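Local coordinates for transcarboxylase 5S subunit (PDB 1RQB), which transfers a carboxyl group from the biotin of the 1.3S subunit to pyruvate, giving oxaloacetate, with one cobalt ion bound per subunit, at residues L30-A35 against W62-W67; P143-H148 against Q420-L425; N224-S229 against V248-I253; D340-E345 against F372-G377; L391-A396 against K416-R421. One frame throughout, in Å; residues are numbered along the deposited sequence.

Interaction 1. Residues L30-A35 against W62-W67. With CO (cobalt (II) ion), chain B.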
# COMPACT_ATOMS: atom_id res chain seq x y z
N LEU A 30 -2.35 11.37 -11.36
CA LEU A 30 -2.32 10.38 -12.44
C LEU A 30 -3.65 9.65 -12.62
O LEU A 30 -3.75 8.77 -13.47
CB LEU A 30 -1.26 9.33 -12.13
CG LEU A 30 0.17 9.82 -11.89
CD1 LEU A 30 1.01 8.68 -11.29
CD2 LEU A 30 0.76 10.27 -13.22
N VAL A 31 -4.68 10.00 -11.86
CA VAL A 31 -5.94 9.25 -11.92
C VAL A 31 -6.57 9.19 -13.32
O VAL A 31 -7.19 8.19 -13.67
CB VAL A 31 -7.01 9.79 -10.91
CG1 VAL A 31 -7.48 11.18 -11.32
CG2 VAL A 31 -8.21 8.82 -10.84
N LEU A 32 -6.40 10.24 -14.13
CA LEU A 32 -7.05 10.27 -15.45
C LEU A 32 -6.26 9.53 -16.53
O LEU A 32 -6.74 9.39 -17.65
CB LEU A 32 -7.29 11.71 -15.89
CG LEU A 32 -8.15 12.54 -14.92
CD1 LEU A 32 -8.28 13.94 -15.48
CD2 LEU A 32 -9.53 11.90 -14.71
N ARG A 33 -5.06 9.04 -16.22
CA ARG A 33 -4.32 8.32 -17.27
C ARG A 33 -3.64 7.07 -16.71
O ARG A 33 -4.16 5.96 -16.84
CB ARG A 33 -3.28 9.25 -17.93
CG ARG A 33 -2.71 8.74 -19.28
CD ARG A 33 -1.83 7.50 -19.16
NE ARG A 33 -0.58 7.80 -18.45
CZ ARG A 33 0.49 7.02 -18.46
NH1 ARG A 33 0.47 5.88 -19.14
NH2 ARG A 33 1.59 7.39 -17.80
N ASP A 34 -2.50 7.23 -16.04
CA ASP A 34 -1.73 6.06 -15.60
C ASP A 34 -2.45 5.22 -14.54
O ASP A 34 -2.29 4.00 -14.51
CB ASP A 34 -0.35 6.49 -15.08
CG ASP A 34 0.72 5.43 -15.30
OD1 ASP A 34 1.79 5.52 -14.67
OD2 ASP A 34 0.50 4.49 -16.11
N ALA A 35 -3.25 5.83 -13.67
CA ALA A 35 -3.90 5.02 -12.62
C ALA A 35 -4.82 3.96 -13.23
O ALA A 35 -4.72 2.78 -12.86
CB ALA A 35 -4.70 5.91 -11.65
N TRP A 62 0.40 20.31 -9.64
CA TRP A 62 1.37 20.97 -10.55
C TRP A 62 0.93 20.68 -11.99
O TRP A 62 0.96 21.55 -12.86
CB TRP A 62 2.78 20.42 -10.32
CG TRP A 62 3.79 21.11 -11.21
CD1 TRP A 62 4.28 22.37 -11.06
CD2 TRP A 62 4.31 20.61 -12.44
NE1 TRP A 62 5.07 22.70 -12.15
CE2 TRP A 62 5.11 21.63 -13.01
CE3 TRP A 62 4.18 19.39 -13.13
CZ2 TRP A 62 5.77 21.48 -14.24
CZ3 TRP A 62 4.84 19.24 -14.35
CH2 TRP A 62 5.62 20.28 -14.89
N SER A 63 0.52 19.44 -12.23
CA SER A 63 0.01 19.02 -13.54
C SER A 63 -0.96 17.85 -13.35
O SER A 63 -0.99 17.22 -12.29
CB SER A 63 1.14 18.60 -14.50
OG SER A 63 1.72 17.36 -14.13
N VAL A 64 -1.75 17.61 -14.38
CA VAL A 64 -2.74 16.52 -14.40
C VAL A 64 -2.45 15.63 -15.61
O VAL A 64 -2.61 16.05 -16.75
CB VAL A 64 -4.17 17.10 -14.53
CG1 VAL A 64 -5.20 15.98 -14.59
CG2 VAL A 64 -4.45 18.04 -13.32
N GLU A 65 -1.98 14.41 -15.37
CA GLU A 65 -1.68 13.54 -16.52
C GLU A 65 -3.03 13.03 -17.04
O GLU A 65 -3.79 12.43 -16.29
CB GLU A 65 -0.77 12.38 -16.09
CG GLU A 65 -0.18 11.63 -17.29
CD GLU A 65 0.44 10.30 -16.91
OE1 GLU A 65 1.65 10.11 -17.18
OE2 GLU A 65 -0.28 9.45 -16.35
N CYS A 66 -3.33 13.26 -18.31
CA CYS A 66 -4.66 12.84 -18.79
C CYS A 66 -4.64 12.37 -20.24
O CYS A 66 -5.70 12.18 -20.84
CB CYS A 66 -5.63 14.02 -18.67
SG CYS A 66 -5.06 15.45 -19.62
N TRP A 67 -3.47 12.15 -20.82
CA TRP A 67 -3.46 11.73 -22.23
C TRP A 67 -2.17 10.98 -22.55
O TRP A 67 -1.21 10.99 -21.78
CB TRP A 67 -3.61 12.97 -23.13
CG TRP A 67 -4.39 12.73 -24.41
CD1 TRP A 67 -5.68 12.28 -24.50
CD2 TRP A 67 -3.95 12.95 -25.76
NE1 TRP A 67 -6.07 12.21 -25.82
CE2 TRP A 67 -5.03 12.63 -26.61
CE3 TRP A 67 -2.75 13.40 -26.33
CZ2 TRP A 67 -4.95 12.74 -28.01
CZ3 TRP A 67 -2.66 13.51 -27.72
CH2 TRP A 67 -3.76 13.18 -28.54
CO CO B . 3.66 4.86 -15.05
O HOH W 1 -4.87 12.62 -13.83
O HOH W 2 -7.13 9.69 -20.47
O HOH W 3 2.78 3.30 -16.44

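Interaction 2. Residues P143-H148 against Q420-L425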
# COMPACT_ATOMS: atom_id res chain seq x y z
N PRO A 143 18.62 8.76 -26.04
CA PRO A 143 18.24 10.17 -26.21
C PRO A 143 17.95 10.59 -27.66
O PRO A 143 17.15 11.49 -27.90
CB PRO A 143 19.43 10.94 -25.62
CG PRO A 143 20.06 9.96 -24.69
CD PRO A 143 19.97 8.67 -25.45
N ARG A 144 18.61 9.93 -28.61
CA ARG A 144 18.42 10.27 -30.03
C ARG A 144 16.97 10.03 -30.45
O ARG A 144 16.45 10.74 -31.32
CB ARG A 144 19.36 9.45 -30.89
CG ARG A 144 20.81 9.64 -30.51
CD ARG A 144 21.71 8.77 -31.36
NE ARG A 144 21.34 7.37 -31.26
CZ ARG A 144 21.88 6.40 -31.98
NH1 ARG A 144 22.83 6.68 -32.86
NH2 ARG A 144 21.47 5.14 -31.82
N ASN A 145 16.31 9.04 -29.86
CA ASN A 145 14.91 8.74 -30.19
C ASN A 145 13.97 9.76 -29.56
O ASN A 145 12.79 9.81 -29.90
CB ASN A 145 14.51 7.34 -29.71
CG ASN A 145 15.18 6.24 -30.50
OD1 ASN A 145 15.57 6.44 -31.65
ND2 ASN A 145 15.30 5.06 -29.90
N MSE A 146 14.48 10.57 -28.65
CA MSE A 146 13.63 11.56 -27.97
C MSE A 146 13.85 12.97 -28.53
O MSE A 146 12.97 13.83 -28.43
CB MSE A 146 13.95 11.59 -26.46
CG MSE A 146 13.73 10.26 -25.74
SE MSE A 146 14.05 10.44 -23.81
CE MSE A 146 15.63 9.31 -23.62
N ALA A 147 15.02 13.19 -29.11
CA ALA A 147 15.49 14.49 -29.59
C ALA A 147 14.49 15.23 -30.50
O ALA A 147 14.23 16.41 -30.29
CB ALA A 147 16.83 14.33 -30.31
N HIS A 148 13.94 14.57 -31.51
CA HIS A 148 13.07 15.32 -32.42
C HIS A 148 11.73 15.71 -31.78
O HIS A 148 11.23 16.81 -32.01
CB HIS A 148 12.80 14.56 -33.71
CG HIS A 148 12.24 15.42 -34.80
ND1 HIS A 148 12.98 16.42 -35.40
CD2 HIS A 148 11.01 15.49 -35.34
CE1 HIS A 148 12.22 17.07 -36.26
NE2 HIS A 148 11.02 16.52 -36.25
N GLN A 420 23.10 4.23 -36.18
CA GLN A 420 22.62 5.62 -36.18
C GLN A 420 21.12 5.62 -35.87
O GLN A 420 20.46 4.58 -35.91
CB GLN A 420 22.89 6.26 -37.55
CG GLN A 420 22.54 7.74 -37.66
CD GLN A 420 23.20 8.59 -36.58
OE1 GLN A 420 22.67 8.75 -35.48
NE2 GLN A 420 24.37 9.14 -36.89
N ARG A 421 20.60 6.79 -35.54
CA ARG A 421 19.17 6.95 -35.22
C ARG A 421 18.34 6.35 -36.35
O ARG A 421 18.47 6.75 -37.51
CB ARG A 421 18.84 8.43 -35.05
CG ARG A 421 17.44 8.72 -34.53
CD ARG A 421 17.14 10.21 -34.57
NE ARG A 421 17.09 10.67 -35.95
CZ ARG A 421 16.12 11.44 -36.45
NH1 ARG A 421 15.13 11.84 -35.66
NH2 ARG A 421 16.12 11.76 -37.74
N PRO A 422 17.46 5.39 -36.03
CA PRO A 422 16.61 4.74 -37.03
C PRO A 422 15.80 5.65 -37.96
O PRO A 422 15.71 5.38 -39.16
CB PRO A 422 15.69 3.86 -36.18
CG PRO A 422 16.57 3.49 -35.03
CD PRO A 422 17.28 4.78 -34.70
N ALA A 423 15.24 6.73 -37.42
CA ALA A 423 14.39 7.63 -38.22
C ALA A 423 15.19 8.33 -39.33
O ALA A 423 14.60 8.90 -40.24
CB ALA A 423 13.72 8.66 -37.32
N ASP A 424 16.51 8.31 -39.24
CA ASP A 424 17.37 8.92 -40.27
C ASP A 424 17.12 8.22 -41.61
O ASP A 424 17.33 8.80 -42.68
CB ASP A 424 18.85 8.73 -39.93
CG ASP A 424 19.39 9.79 -38.98
OD1 ASP A 424 18.58 10.44 -38.28
OD2 ASP A 424 20.63 9.95 -38.92
N LEU A 425 16.68 6.97 -41.56
CA LEU A 425 16.48 6.16 -42.77
C LEU A 425 15.04 6.23 -43.28
O LEU A 425 14.76 5.75 -44.38
CB LEU A 425 16.81 4.69 -42.48
CG LEU A 425 18.15 4.35 -41.83
CD1 LEU A 425 18.18 2.86 -41.54
CD2 LEU A 425 19.29 4.74 -42.75
O HOH W 4 14.54 11.89 -32.75
O HOH W 5 14.47 7.01 -34.52

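Interaction 3. Residues N224-S229 against V248-I253. With CO (cobalt (II) ion), chain B.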
# COMPACT_ATOMS: atom_id res chain seq x y z
N ASN A 224 11.07 15.60 -11.77
CA ASN A 224 9.75 15.04 -11.42
C ASN A 224 9.94 13.53 -11.23
O ASN A 224 10.52 12.87 -12.10
CB ASN A 224 8.74 15.27 -12.55
CG ASN A 224 8.29 16.72 -12.68
OD1 ASN A 224 7.15 17.00 -13.05
ND2 ASN A 224 9.19 17.65 -12.41
N LEU A 225 9.48 12.97 -10.12
CA LEU A 225 9.67 11.53 -9.90
C LEU A 225 8.34 10.80 -10.11
O LEU A 225 7.31 11.17 -9.54
CB LEU A 225 10.21 11.27 -8.49
CG LEU A 225 10.38 9.82 -8.06
CD1 LEU A 225 11.41 9.13 -8.96
CD2 LEU A 225 10.83 9.78 -6.60
N HIS A 226 8.39 9.75 -10.94
CA HIS A 226 7.22 8.92 -11.27
C HIS A 226 7.51 7.49 -10.82
O HIS A 226 8.26 6.76 -11.48
CB HIS A 226 6.97 8.94 -12.78
CG HIS A 226 5.79 8.12 -13.22
ND1 HIS A 226 4.49 8.59 -13.18
CD2 HIS A 226 5.71 6.85 -13.69
CE1 HIS A 226 3.67 7.64 -13.60
NE2 HIS A 226 4.39 6.57 -13.92
N CYS A 227 6.92 7.07 -9.71
CA CYS A 227 7.15 5.71 -9.20
C CYS A 227 5.81 4.98 -9.05
O CYS A 227 4.84 5.54 -8.55
CB CYS A 227 7.76 5.72 -7.80
SG CYS A 227 9.50 6.09 -7.65
N HIS A 228 5.79 3.72 -9.48
CA HIS A 228 4.63 2.85 -9.26
C HIS A 228 4.81 2.24 -7.86
O HIS A 228 5.89 2.38 -7.27
CB HIS A 228 4.56 1.77 -10.34
CG HIS A 228 4.04 2.29 -11.65
ND1 HIS A 228 2.86 1.85 -12.21
CD2 HIS A 228 4.49 3.28 -12.46
CE1 HIS A 228 2.61 2.54 -13.31
NE2 HIS A 228 3.58 3.41 -13.48
N SER A 229 3.80 1.57 -7.33
CA SER A 229 3.89 1.05 -5.95
C SER A 229 3.90 -0.48 -5.93
O SER A 229 3.70 -1.09 -4.88
CB SER A 229 2.69 1.55 -5.15
OG SER A 229 1.48 1.28 -5.88
N VAL A 248 8.82 17.69 -7.98
CA VAL A 248 7.44 17.22 -8.13
C VAL A 248 7.40 15.69 -8.04
O VAL A 248 8.30 15.02 -8.54
CB VAL A 248 6.87 17.58 -9.55
CG1 VAL A 248 5.42 17.02 -9.72
CG2 VAL A 248 6.92 19.10 -9.79
N VAL A 249 6.36 15.13 -7.41
CA VAL A 249 6.22 13.67 -7.38
C VAL A 249 4.84 13.30 -7.92
O VAL A 249 3.89 14.06 -7.75
CB VAL A 249 6.44 13.08 -5.94
CG1 VAL A 249 7.90 13.35 -5.48
CG2 VAL A 249 5.46 13.70 -4.96
N ASP A 250 4.74 12.17 -8.63
CA ASP A 250 3.47 11.72 -9.22
C ASP A 250 2.75 10.77 -8.26
O ASP A 250 3.36 9.86 -7.69
CB ASP A 250 3.69 10.96 -10.54
CG ASP A 250 4.35 11.80 -11.61
OD1 ASP A 250 4.70 12.97 -11.34
OD2 ASP A 250 4.52 11.27 -12.73
N THR A 251 1.44 10.96 -8.10
CA THR A 251 0.63 10.11 -7.22
C THR A 251 -0.76 9.92 -7.83
O THR A 251 -1.13 10.59 -8.79
CB THR A 251 0.48 10.75 -5.81
OG1 THR A 251 -0.23 11.99 -5.93
CG2 THR A 251 1.85 11.02 -5.17
N ALA A 252 -1.53 9.01 -7.24
CA ALA A 252 -2.90 8.74 -7.71
C ALA A 252 -3.86 8.87 -6.53
O ALA A 252 -3.55 8.42 -5.43
CB ALA A 252 -2.99 7.32 -8.30
N ILE A 253 -5.03 9.47 -6.76
CA ILE A 253 -6.02 9.62 -5.68
C ILE A 253 -6.18 8.27 -4.99
O ILE A 253 -6.20 7.22 -5.64
CB ILE A 253 -7.35 10.19 -6.25
CG1 ILE A 253 -8.14 10.89 -5.12
CG2 ILE A 253 -8.15 9.09 -6.92
CD1 ILE A 253 -7.46 12.15 -4.58
CO CO B . 3.66 4.86 -15.05
O HOH W 6 4.94 15.27 -13.28
O HOH W 7 6.04 9.14 -8.02
O HOH W 8 3.64 7.16 -6.74
O HOH W 3 2.78 3.30 -16.44

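Interaction 4. Residues D340-E345 against F372-G377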
# COMPACT_ATOMS: atom_id res chain seq x y z
N ASP A 340 10.84 -22.31 -14.79
CA ASP A 340 12.05 -22.00 -14.02
C ASP A 340 13.25 -21.85 -14.96
O ASP A 340 14.21 -21.14 -14.65
CB ASP A 340 12.32 -23.11 -13.00
CG ASP A 340 11.27 -23.15 -11.90
OD1 ASP A 340 11.10 -22.12 -11.21
OD2 ASP A 340 10.62 -24.20 -11.72
N GLU A 341 13.20 -22.50 -16.12
CA GLU A 341 14.30 -22.41 -17.09
C GLU A 341 14.19 -21.11 -17.88
O GLU A 341 15.20 -20.47 -18.19
CB GLU A 341 14.26 -23.60 -18.06
CG GLU A 341 14.45 -24.95 -17.40
CD GLU A 341 14.44 -26.09 -18.39
OE1 GLU A 341 15.28 -26.07 -19.32
OE2 GLU A 341 13.61 -27.01 -18.25
N VAL A 342 12.97 -20.72 -18.20
CA VAL A 342 12.72 -19.48 -18.96
C VAL A 342 13.13 -18.27 -18.13
O VAL A 342 13.63 -17.28 -18.66
CB VAL A 342 11.23 -19.34 -19.33
CG1 VAL A 342 10.95 -17.95 -19.87
CG2 VAL A 342 10.86 -20.38 -20.37
N MSE A 343 12.92 -18.35 -16.82
CA MSE A 343 13.27 -17.23 -15.93
C MSE A 343 14.79 -17.07 -15.83
O MSE A 343 15.29 -15.96 -15.66
CB MSE A 343 12.67 -17.45 -14.54
CG MSE A 343 11.16 -17.47 -14.54
SE MSE A 343 10.41 -17.48 -12.78
CE MSE A 343 10.09 -19.39 -12.60
N ALA A 344 15.52 -18.17 -15.93
CA ALA A 344 16.98 -18.10 -15.86
C ALA A 344 17.53 -17.61 -17.20
O ALA A 344 18.66 -17.14 -17.29
CB ALA A 344 17.56 -19.46 -15.53
N GLU A 345 16.70 -17.70 -18.24
CA GLU A 345 17.09 -17.31 -19.60
C GLU A 345 16.89 -15.81 -19.82
O GLU A 345 17.65 -15.19 -20.56
CB GLU A 345 16.26 -18.11 -20.62
CG GLU A 345 16.60 -17.87 -22.08
CD GLU A 345 18.02 -18.28 -22.43
OE1 GLU A 345 18.47 -19.33 -21.93
OE2 GLU A 345 18.68 -17.57 -23.22
N PHE A 372 11.44 -18.75 -26.52
CA PHE A 372 11.89 -19.42 -27.75
C PHE A 372 13.20 -20.16 -27.51
O PHE A 372 13.38 -21.29 -27.96
CB PHE A 372 12.09 -18.41 -28.88
CG PHE A 372 10.82 -17.98 -29.56
CD1 PHE A 372 10.87 -17.28 -30.76
CD2 PHE A 372 9.58 -18.28 -29.01
CE1 PHE A 372 9.70 -16.89 -31.40
CE2 PHE A 372 8.41 -17.89 -29.64
CZ PHE A 372 8.47 -17.19 -30.84
N ASN A 373 14.13 -19.52 -26.82
CA ASN A 373 15.44 -20.13 -26.56
C ASN A 373 15.28 -21.43 -25.77
O ASN A 373 15.98 -22.41 -26.03
CB ASN A 373 16.33 -19.16 -25.79
CG ASN A 373 16.82 -18.02 -26.64
OD1 ASN A 373 16.39 -17.87 -27.79
ND2 ASN A 373 17.72 -17.21 -26.10
N VAL A 374 14.37 -21.43 -24.81
CA VAL A 374 14.16 -22.63 -23.98
C VAL A 374 13.47 -23.72 -24.79
O VAL A 374 13.72 -24.91 -24.59
CB VAL A 374 13.28 -22.30 -22.74
CG1 VAL A 374 13.10 -23.55 -21.90
CG2 VAL A 374 13.93 -21.20 -21.93
N MSE A 375 12.62 -23.32 -25.73
CA MSE A 375 11.86 -24.27 -26.55
C MSE A 375 12.72 -24.87 -27.67
O MSE A 375 13.11 -26.03 -27.60
CB MSE A 375 10.65 -23.57 -27.18
CG MSE A 375 9.64 -23.01 -26.19
SE MSE A 375 8.69 -24.38 -25.22
CE MSE A 375 9.98 -24.73 -23.83
N MSE A 376 13.00 -24.06 -28.68
CA MSE A 376 13.73 -24.52 -29.87
C MSE A 376 15.23 -24.24 -29.77
O MSE A 376 15.92 -24.19 -30.79
CB MSE A 376 13.17 -23.82 -31.10
CG MSE A 376 11.67 -24.03 -31.27
SE MSE A 376 10.90 -22.73 -32.46
CE MSE A 376 10.84 -21.22 -31.24
N GLY A 377 15.76 -24.08 -28.56
CA GLY A 377 17.19 -23.83 -28.46
C GLY A 377 17.57 -22.37 -28.52
O GLY A 377 16.81 -21.52 -28.97

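Interaction 5. Residues L391-A396 against K416-R421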
# COMPACT_ATOMS: atom_id res chain seq x y z
N LEU A 391 19.76 -5.68 -34.13
CA LEU A 391 20.38 -5.02 -35.29
C LEU A 391 20.35 -3.49 -35.17
O LEU A 391 20.80 -2.80 -36.08
CB LEU A 391 19.69 -5.48 -36.58
CG LEU A 391 19.82 -6.99 -36.79
CD1 LEU A 391 18.88 -7.45 -37.89
CD2 LEU A 391 21.26 -7.32 -37.11
N GLY A 392 19.83 -2.97 -34.06
CA GLY A 392 19.81 -1.52 -33.88
C GLY A 392 18.65 -0.74 -34.48
O GLY A 392 18.69 0.49 -34.51
N TYR A 393 17.60 -1.42 -34.92
CA TYR A 393 16.49 -0.69 -35.54
C TYR A 393 15.59 -0.03 -34.48
O TYR A 393 14.64 0.67 -34.82
CB TYR A 393 15.71 -1.60 -36.48
CG TYR A 393 16.50 -1.86 -37.75
CD1 TYR A 393 17.53 -2.79 -37.76
CD2 TYR A 393 16.27 -1.10 -38.90
CE1 TYR A 393 18.34 -2.96 -38.89
CE2 TYR A 393 17.08 -1.26 -40.04
CZ TYR A 393 18.11 -2.20 -40.02
OH TYR A 393 18.92 -2.36 -41.12
N TYR A 394 15.90 -0.24 -33.21
CA TYR A 394 15.12 0.42 -32.15
C TYR A 394 16.00 1.48 -31.48
O TYR A 394 15.56 2.19 -30.58
CB TYR A 394 14.63 -0.57 -31.10
CG TYR A 394 13.47 -1.43 -31.54
CD1 TYR A 394 12.87 -2.32 -30.65
CD2 TYR A 394 12.96 -1.36 -32.84
CE1 TYR A 394 11.80 -3.13 -31.05
CE2 TYR A 394 11.90 -2.17 -33.25
CZ TYR A 394 11.33 -3.05 -32.35
OH TYR A 394 10.29 -3.85 -32.74
N GLY A 395 17.24 1.57 -31.94
CA GLY A 395 18.17 2.53 -31.36
C GLY A 395 19.31 1.84 -30.64
O GLY A 395 19.51 0.63 -30.79
N ALA A 396 20.07 2.60 -29.86
CA ALA A 396 21.22 2.04 -29.13
C ALA A 396 20.76 1.48 -27.78
O ALA A 396 19.78 1.94 -27.20
CB ALA A 396 22.27 3.12 -28.91
N LYS A 416 21.17 -5.53 -42.45
CA LYS A 416 22.50 -5.14 -41.99
C LYS A 416 22.35 -4.34 -40.69
O LYS A 416 21.43 -3.54 -40.54
CB LYS A 416 23.20 -4.30 -43.07
CG LYS A 416 22.43 -3.06 -43.49
CD LYS A 416 23.08 -2.33 -44.67
CE LYS A 416 24.50 -1.87 -44.38
NZ LYS A 416 25.49 -3.00 -44.34
N PRO A 417 23.26 -4.55 -39.73
CA PRO A 417 23.20 -3.83 -38.45
C PRO A 417 23.41 -2.33 -38.65
O PRO A 417 24.21 -1.92 -39.48
CB PRO A 417 24.35 -4.45 -37.65
CG PRO A 417 24.57 -5.79 -38.30
CD PRO A 417 24.41 -5.47 -39.76
N ILE A 418 22.68 -1.52 -37.88
CA ILE A 418 22.83 -0.06 -37.96
C ILE A 418 23.15 0.46 -36.56
O ILE A 418 22.91 -0.22 -35.56
CB ILE A 418 21.55 0.63 -38.49
CG1 ILE A 418 20.40 0.49 -37.48
CG2 ILE A 418 21.15 0.02 -39.82
CD1 ILE A 418 19.18 1.31 -37.84
N THR A 419 23.71 1.67 -36.48
CA THR A 419 24.07 2.23 -35.17
C THR A 419 23.60 3.69 -35.08
O THR A 419 23.67 4.31 -34.02
CB THR A 419 25.58 2.15 -34.95
OG1 THR A 419 26.26 2.78 -36.04
CG2 THR A 419 26.03 0.69 -34.86
N GLN A 420 23.10 4.23 -36.18
CA GLN A 420 22.62 5.62 -36.18
C GLN A 420 21.12 5.62 -35.87
O GLN A 420 20.46 4.58 -35.91
CB GLN A 420 22.89 6.26 -37.55
CG GLN A 420 22.54 7.74 -37.66
CD GLN A 420 23.20 8.59 -36.58
OE1 GLN A 420 22.67 8.75 -35.48
NE2 GLN A 420 24.37 9.14 -36.89
N ARG A 421 20.60 6.79 -35.54
CA ARG A 421 19.17 6.95 -35.22
C ARG A 421 18.34 6.35 -36.35
O ARG A 421 18.47 6.75 -37.51
CB ARG A 421 18.84 8.43 -35.05
CG ARG A 421 17.44 8.72 -34.53
CD ARG A 421 17.14 10.21 -34.57
NE ARG A 421 17.09 10.67 -35.95
CZ ARG A 421 16.12 11.44 -36.45
NH1 ARG A 421 15.13 11.84 -35.66
NH2 ARG A 421 16.12 11.76 -37.74
O HOH W 9 20.52 2.50 -33.85
O HOH W 10 22.31 1.27 -32.59

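Interaction 1. Residues L30-A35 against W62-W67
The Arg33 guanidinium meets the Glu65 carboxylate at its edge and Asp34 OD2 over one face. At the edge, Arg33 NH2 gives a hydrogen bond of 2.8 Å to Glu65 OE1. Arg33 NE lies 2.7 Å from Glu65 OE2, a weak hydrogen bond within the salt bridge. The two charged planes stand 62° apart. Asp34 OD2 sits 3.1 Å above the guanidinium plane, toward its rim, so this pairing is one of charge alone. Bends at chi2 and chi3 fold the Arg33 chain, whose CG packs against Trp67 O. Glu65 OE2 also accepts from the backbone N of Asp34 at 3.2 Å, nearly along its C-O axis. Leu30 CD2 packs against the same oxygen. Leu32 CD1 touches Val64 CG1 at 3.8 Å, and Leu32 CB rests on Cys66 CB. One water joins Leu32 N to Glu65 O, and a second joins Leu32 O to Cys66 O. Asp34 OD1 binds cobalt at 2.0 Å and is also hydrogen-bonded to His262. Arg33 NH2 reaches the carboxylated Lys195, another cobalt ligand. Glu65 thus probably helps position Asp34 and Arg33 from the second shell. The salt-bridge network lies at the substrate and cobalt site of the TIM barrel.

Interaction 2. Residues P143-H148 against Q420-L425
Arg144 CG stands anti to the carbonyl carbon (chi1 -57°), and a bend at chi3 turns the chain toward Gln420 and Arg421. Its guanidinium has Arg421 N over one face, 3.5 Å above the plane and toward the rim. These are two donors that only pack. Arg421 N gives its hydrogen bond to Gln420 OE1, on a lone pair, at 2.9 Å. Arg144 NH1 bonds to Thr419 O, and Arg144 NH2 pairs with Asp142. The Arg421 and Asn145 side chains slide past each other in opposite directions; Arg421 CD lies 3.4 Å from Arg144 O. NE and NH2 of Arg421 both grip Asp424 OD1, while Ala423 CB covers one face of the guanidinium. Arg421 NH1 has a salt bridge to Asp116. A water joins Arg421 NH1 to Arg144 O and His148 N. Another joins Asn145 OD1 to Ala423 N, and Asn145 ND2 bonds to Asp138 and to Tyr394 O. The contact seats loop 420-425 of the conserved carboxylase domain on the N-terminal part of TIM-barrel helix 144-155.

Interaction 3. Residues N224-S229 against V248-I253
Val248 lies beside Asn224 and points the same way, with Val248 CB 3.5 Å from Asn224 CG. Val248 O accepts from Leu225 N at 2.8 Å. Val249 turns to the other face of the sheet, where its CG1 packs on Leu225 CB. Asp250 N bonds to Leu225 O at 2.9 Å, which completes the parallel ladder. Asp250 CG stands anti to the carbonyl carbon (chi1 -61°), and Asp250 OD2 accepts from His226 ND1 at 2.7 Å, on its anti side and near the ring plane. The carboxylate plane is turned 72° from the ring. Arg135 makes a salt bridge to the same oxygen. An alanine in place of Asp250 would probably leave His226 ND1 and Arg135 without this carboxylate, and the imidazole less firmly held against rotation. Water links Asp250 OD1 to Asn224 OD1, and Asn224 ND2 bonds to Gln222 OE1. Asp250 O is joined by one water to Cys227 N and by another to Cys227 O. Cobalt is bound by His226 NE2 at 2.2 Å and His228 NE2 at 2.1 Å, which puts Asp250 in its second shell through His226. Both ligands follow strand residues 224-225 in a beta-alpha-beta unit of the TIM barrel.

Interaction 4. Residues D340-E345 against F372-G377
Val342 and Val374 mark the closest backbone approach, with CA atoms 6.1 Å apart. The helical segments 340-345 and 372-376 run at 128° to each other. Their axes come within 9.4 Å. Val374 carries most of the apolar contact. Its CG2 meets Val342 CG2 at 3.5 Å, the two side chains crossing at about a right angle. Val374 CG1 is 4.0 Å from Glu341 CB, and Val374 CG2 also approaches Glu345 CB. This is helix-helix packing within the conserved carboxylase domain, between helices 339-352 and 362-376. Met326 and Leu330 of helix 320-331 also touch Val342. The polar contact lies one turn on from Val342. Glu345 CG is anti to the backbone N (chi1 -177°), and the chain bends at chi2. Asn373 ND2 gives a nearly straight hydrogen bond of 3.1 Å to Glu345 OE2. The donor stands above the carboxylate plane, while the oxygen lies in the amide plane. Glu345 OE1 makes a salt bridge to Arg348. An alanine in place of Glu345 would probably leave Asn373 ND2 without this acceptor and Arg348 without this salt bridge. Asn373 OD1 accepts from Gln369 NE2 and from the backbone N of Tyr379.

Interaction 5. Residues L391-A396 against K416-R421
Ile418 and Tyr393 make the two direct hydrogen bonds between the loops. Ile418 N gives an almost straight bond of 2.9 Å to Leu391 O. Tyr393 OH donates to Lys416 O at 2.8 Å, in the plane of that carbonyl. A water also bridges Gly392 O and Gln420 O. The 391-396 loop leaves helix 384-390 through a Schellman motif at Gly392, then makes a type I turn from Gly392 to Gly395. This chain reversal belongs to the conserved carboxylase domain. Gly392 has positive phi, and a CB there would clash with Ile418 O. Among the apolar contacts, Ile418 CD1 sits over the centre of the Tyr393 ring in a CH-pi contact, 4.0 Å from the centroid. Ile418 CG1 lies between the backbone N and the carbonyl carbon (chi1 67°) and comes 3.4 Å from Gly392 O. Ile418 CG2 touches Tyr393 CZ and OH. Leu391 CD2 packs on Pro417 CG at 3.8 Å. Lys415 makes a cation-pi contact with the Tyr393 ring.

Overall arrangement
From the N terminus, interaction 1 closes a short loop within the TIM barrel, between helix 31-39 and strand 63-68. Helix 144-155 then opens interaction 2, which closes only at 420-425 and ties the barrel to the conserved carboxylase domain. Within this long span, interaction 3 closes a barrel beta-alpha-beta unit, and interaction 4 joins two helices of the second domain. Interaction 5 also starts within the span and ends on the same stretch, sharing Gln420 and Arg421 with interaction 2. Interactions 1 and 3 touch and share the cobalt ion. Interaction 4 stands apart, its centre about 38 Å from that of interaction 1.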